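Local coordinates for protein phenazine-1-carboxylate N-methyltransferase (Pseudomonas aeruginosa, PDB 2IP2) that transfers a methyl group from S-adenosyl-L-methionine to phenazine-1-carboxylate, giving 5-methylphenazine-1-carboxylate on the way to the virulence pigment pyocyanin, at residues 23-26 and 27-31; 100-103 and 104-108. All coordinates share one frame; numbering follows the deposited sequence.

Contact 1: residues 23-26 and 27-31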
# COMPACT_ATOMS: atom_id res chain seq x y z
N ARG A 23 -3.63 -5.30 1.50
CA ARG A 23 -3.84 -6.74 1.82
C ARG A 23 -5.11 -6.89 2.65
O ARG A 23 -5.87 -7.80 2.41
CB ARG A 23 -2.63 -7.38 2.52
CG ARG A 23 -1.29 -7.34 1.73
CD ARG A 23 -1.52 -7.87 0.28
NE ARG A 23 -1.63 -9.36 0.27
CZ ARG A 23 -2.08 -10.06 -0.75
NH1 ARG A 23 -2.49 -9.44 -1.84
NH2 ARG A 23 -2.11 -11.38 -0.72
N CYS A 24 -5.33 -6.00 3.63
CA CYS A 24 -6.57 -6.04 4.44
C CYS A 24 -7.84 -5.87 3.59
O CYS A 24 -8.81 -6.60 3.79
CB CYS A 24 -6.50 -5.00 5.54
SG CYS A 24 -5.37 -5.47 6.85
N VAL A 25 -7.84 -4.98 2.59
CA VAL A 25 -9.05 -4.85 1.73
C VAL A 25 -9.19 -6.09 0.86
O VAL A 25 -10.31 -6.59 0.63
CB VAL A 25 -8.93 -3.49 0.88
CG1 VAL A 25 -9.99 -3.45 -0.25
CG2 VAL A 25 -9.07 -2.34 1.82
N TYR A 26 -8.05 -6.62 0.40
CA TYR A 26 -8.10 -7.85 -0.42
C TYR A 26 -8.77 -8.99 0.40
O TYR A 26 -9.67 -9.69 -0.07
CB TYR A 26 -6.67 -8.20 -0.94
CG TYR A 26 -6.62 -9.61 -1.54
CD1 TYR A 26 -7.27 -9.91 -2.76
CD2 TYR A 26 -6.06 -10.66 -0.80
CE1 TYR A 26 -7.23 -11.24 -3.28
CE2 TYR A 26 -6.04 -11.96 -1.30
CZ TYR A 26 -6.63 -12.24 -2.52
OH TYR A 26 -6.58 -13.55 -2.94
N VAL A 27 -8.33 -9.13 1.64
CA VAL A 27 -8.90 -10.10 2.50
C VAL A 27 -10.39 -9.91 2.73
O VAL A 27 -11.16 -10.87 2.62
CB VAL A 27 -8.13 -10.16 3.84
CG1 VAL A 27 -8.90 -11.04 4.85
CG2 VAL A 27 -6.66 -10.69 3.66
N ALA A 28 -10.81 -8.71 3.08
CA ALA A 28 -12.26 -8.46 3.27
C ALA A 28 -13.04 -8.86 2.00
O ALA A 28 -14.17 -9.39 2.09
CB ALA A 28 -12.50 -6.94 3.57
N THR A 29 -12.43 -8.59 0.83
CA THR A 29 -13.04 -8.92 -0.47
C THR A 29 -13.12 -10.44 -0.71
O THR A 29 -14.20 -10.96 -1.01
CB THR A 29 -12.38 -8.13 -1.64
OG1 THR A 29 -12.45 -6.75 -1.31
CG2 THR A 29 -13.18 -8.37 -3.02
N ARG A 30 -12.01 -11.15 -0.62
CA ARG A 30 -11.97 -12.61 -0.75
C ARG A 30 -12.98 -13.25 0.21
O ARG A 30 -13.65 -14.20 -0.17
CB ARG A 30 -10.63 -13.17 -0.25
CG ARG A 30 -9.49 -13.33 -1.17
CD ARG A 30 -9.44 -14.72 -1.86
NE ARG A 30 -9.14 -15.89 -1.01
CZ ARG A 30 -7.93 -16.39 -0.74
NH1 ARG A 30 -6.80 -15.81 -1.17
NH2 ARG A 30 -7.85 -17.49 0.01
N LEU A 31 -13.07 -12.75 1.44
CA LEU A 31 -14.00 -13.32 2.42
C LEU A 31 -15.48 -12.95 2.21
O LEU A 31 -16.37 -13.54 2.88
CB LEU A 31 -13.58 -12.93 3.83
CG LEU A 31 -12.24 -13.55 4.28
CD1 LEU A 31 -12.08 -13.15 5.71
CD2 LEU A 31 -12.13 -15.10 4.06

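Contact 2: residues 100-103 and 104-108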
# COMPACT_ATOMS: atom_id res chain seq x y z
N LEU A 100 -9.71 -8.38 -6.42
CA LEU A 100 -9.25 -9.78 -6.38
C LEU A 100 -8.10 -10.01 -7.35
O LEU A 100 -7.09 -10.56 -6.94
CB LEU A 100 -10.39 -10.78 -6.64
CG LEU A 100 -11.50 -10.83 -5.55
CD1 LEU A 100 -12.69 -11.72 -6.04
CD2 LEU A 100 -10.91 -11.23 -4.15
N PHE A 101 -8.25 -9.55 -8.60
CA PHE A 101 -7.19 -9.74 -9.61
C PHE A 101 -5.94 -8.98 -9.21
O PHE A 101 -4.82 -9.47 -9.27
CB PHE A 101 -7.69 -9.29 -10.99
CG PHE A 101 -6.83 -9.82 -12.11
CD1 PHE A 101 -5.66 -9.16 -12.45
CD2 PHE A 101 -7.15 -11.01 -12.74
CE1 PHE A 101 -4.82 -9.64 -13.49
CE2 PHE A 101 -6.32 -11.52 -13.77
CZ PHE A 101 -5.15 -10.81 -14.14
N TYR A 102 -6.14 -7.79 -8.66
CA TYR A 102 -4.98 -6.95 -8.30
C TYR A 102 -4.24 -7.54 -7.11
O TYR A 102 -3.00 -7.49 -7.03
CB TYR A 102 -5.49 -5.58 -7.98
CG TYR A 102 -5.72 -4.71 -9.21
CD1 TYR A 102 -6.03 -5.24 -10.48
CD2 TYR A 102 -5.61 -3.35 -9.10
CE1 TYR A 102 -6.20 -4.37 -11.61
CE2 TYR A 102 -5.78 -2.48 -10.21
CZ TYR A 102 -6.09 -2.99 -11.42
OH TYR A 102 -6.28 -2.10 -12.48
N GLY A 103 -5.01 -8.17 -6.21
CA GLY A 103 -4.44 -8.83 -5.01
C GLY A 103 -3.90 -10.23 -5.22
O GLY A 103 -3.35 -10.82 -4.30
N GLU A 104 -3.99 -10.72 -6.46
CA GLU A 104 -3.52 -12.07 -6.80
C GLU A 104 -2.48 -11.88 -7.87
O GLU A 104 -1.33 -11.61 -7.54
CB GLU A 104 -4.70 -12.96 -7.19
CG GLU A 104 -5.53 -13.31 -5.92
CD GLU A 104 -6.94 -13.93 -6.13
OE1 GLU A 104 -7.32 -14.30 -7.29
OE2 GLU A 104 -7.65 -14.02 -5.08
N GLU A 105 -2.87 -11.94 -9.16
CA GLU A 105 -1.91 -11.83 -10.23
C GLU A 105 -1.01 -10.57 -10.11
O GLU A 105 0.18 -10.67 -10.30
CB GLU A 105 -2.62 -11.73 -11.56
CG GLU A 105 -2.85 -13.06 -12.21
CD GLU A 105 -4.10 -13.75 -11.70
OE1 GLU A 105 -4.79 -13.21 -10.80
OE2 GLU A 105 -4.41 -14.83 -12.28
N PHE A 106 -1.60 -9.40 -9.87
CA PHE A 106 -0.72 -8.21 -9.80
C PHE A 106 0.09 -8.04 -8.51
O PHE A 106 1.14 -7.38 -8.50
CB PHE A 106 -1.47 -6.96 -10.14
CG PHE A 106 -1.90 -6.90 -11.60
CD1 PHE A 106 -1.16 -7.59 -12.60
CD2 PHE A 106 -3.01 -6.12 -11.95
CE1 PHE A 106 -1.54 -7.45 -13.99
CE2 PHE A 106 -3.41 -6.00 -13.30
CZ PHE A 106 -2.66 -6.63 -14.31
N HIS A 107 -0.38 -8.64 -7.44
CA HIS A 107 0.46 -8.74 -6.21
C HIS A 107 1.69 -9.61 -6.52
O HIS A 107 2.83 -9.28 -6.13
CB HIS A 107 -0.34 -9.39 -5.08
CG HIS A 107 0.46 -9.60 -3.82
ND1 HIS A 107 0.71 -8.59 -2.92
CD2 HIS A 107 1.05 -10.71 -3.31
CE1 HIS A 107 1.44 -9.06 -1.91
NE2 HIS A 107 1.66 -10.35 -2.13
N ALA A 108 1.47 -10.73 -7.20
CA ALA A 108 2.60 -11.52 -7.66
C ALA A 108 3.53 -10.74 -8.57
O ALA A 108 4.77 -10.84 -8.45
CB ALA A 108 2.09 -12.76 -8.41

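Contact 1: residues 23-26 and 27-31
The carbonyl oxygen V25 O takes two bonds from T29: T29 N donates to it at 2.9 Å, and T29 OG1 reaches it at the same 2.9 Å from the opposite face of the carbonyl plane. The hydroxyl lies above that plane, a position set by a chi1 of -54° that holds OG1 beside its own backbone N and back over the preceding turn. A buried side-chain hydroxyl is thus satisfied by the helix backbone itself. One residue further on, R30 N donates to Y26 O at 2.8 Å, and the same pair meets again through its side chains. CG of R30 sits over one face of the Y26 ring, 3.3 Å from CZ of Y26, and the bends at chi2 and chi3 carry the guanidinium past the rim. There R30 NH1 donates to Y26 OH at 2.9 Å in a nearly straight bond, with the hydroxyl at the edge of the guanidinium and in its plane; ring and guanidinium are turned 75° apart. The phenol oxygen probably also bonds to E104, and R30 NH2 forms a salt bridge with E115 of the second subunit. On the other side of the tyrosine, Y26 CD2 lies against one face of the R23 guanidinium, which binds T111 O of the second subunit. The contact lies in the C-terminal part of helix 6-30, in the dimerisation domain, with helix 55-67 packed on C24, V25 and A28, helix 96-102 against Y26 and T29, and the second subunit beside R23.

Contact 2: residues 100-103 and 104-108
An aromatic cluster of F101, Y102 and F106 spans the break between helices 96-102 and 105-109. F101 and F106 form a T-shaped pair: the CE1 edge of F101 points at the face of F106, with planes at 80° and centroids 5.1 Å apart. Y102 comes to the rim of the F106 ring, its CD1 3.5 Å from CD2 of F106, the two rings being inclined obliquely. E105 covers one face of F101. Its CB makes a CH-pi contact 4.0 Å from the ring centroid, and the bend at chi2 (85°) folds the carboxylate back until it stacks almost parallel to the ring, 2° between planes; R145 and Y135 hold its OE2. In the backbone, F101 O receives two bonds across the kink, from E104 N at 3.2 Å, well above the carbonyl plane, and from F106 N at 3.3 Å, straighter and much nearer the carbonyl plane. E104 is the N-cap residue of the second helix. Around this corner, F101 rests on helix 140-150, E105 on helix 123-128, and Y102 and F106 on helix 282-295, while L100 faces helix 6-30 and H107 bonds to E19 of the second subunit.

Contacts 1 and 2 come in series along the chain and meet directly, their centres about 11 Å apart: besides the tyrosine-glutamate pair, R23 NH1 probably bonds to G103 O, so the C-terminal part of helix 6-30 is tied to the break after helix 96-102. Contact 1 is largely buried, with R30 at its exposed edge, and relies on regular helical bonds and two arginines turned to the second subunit. Contact 2 is partly buried and mainly aromatic, facing helices 140-150 and 282-295. Both touch the partner subunit, but contact 2 also approaches the predicted S-adenosyl-L-methionine site, Y102 lying about 9 Å from R241 between side chains.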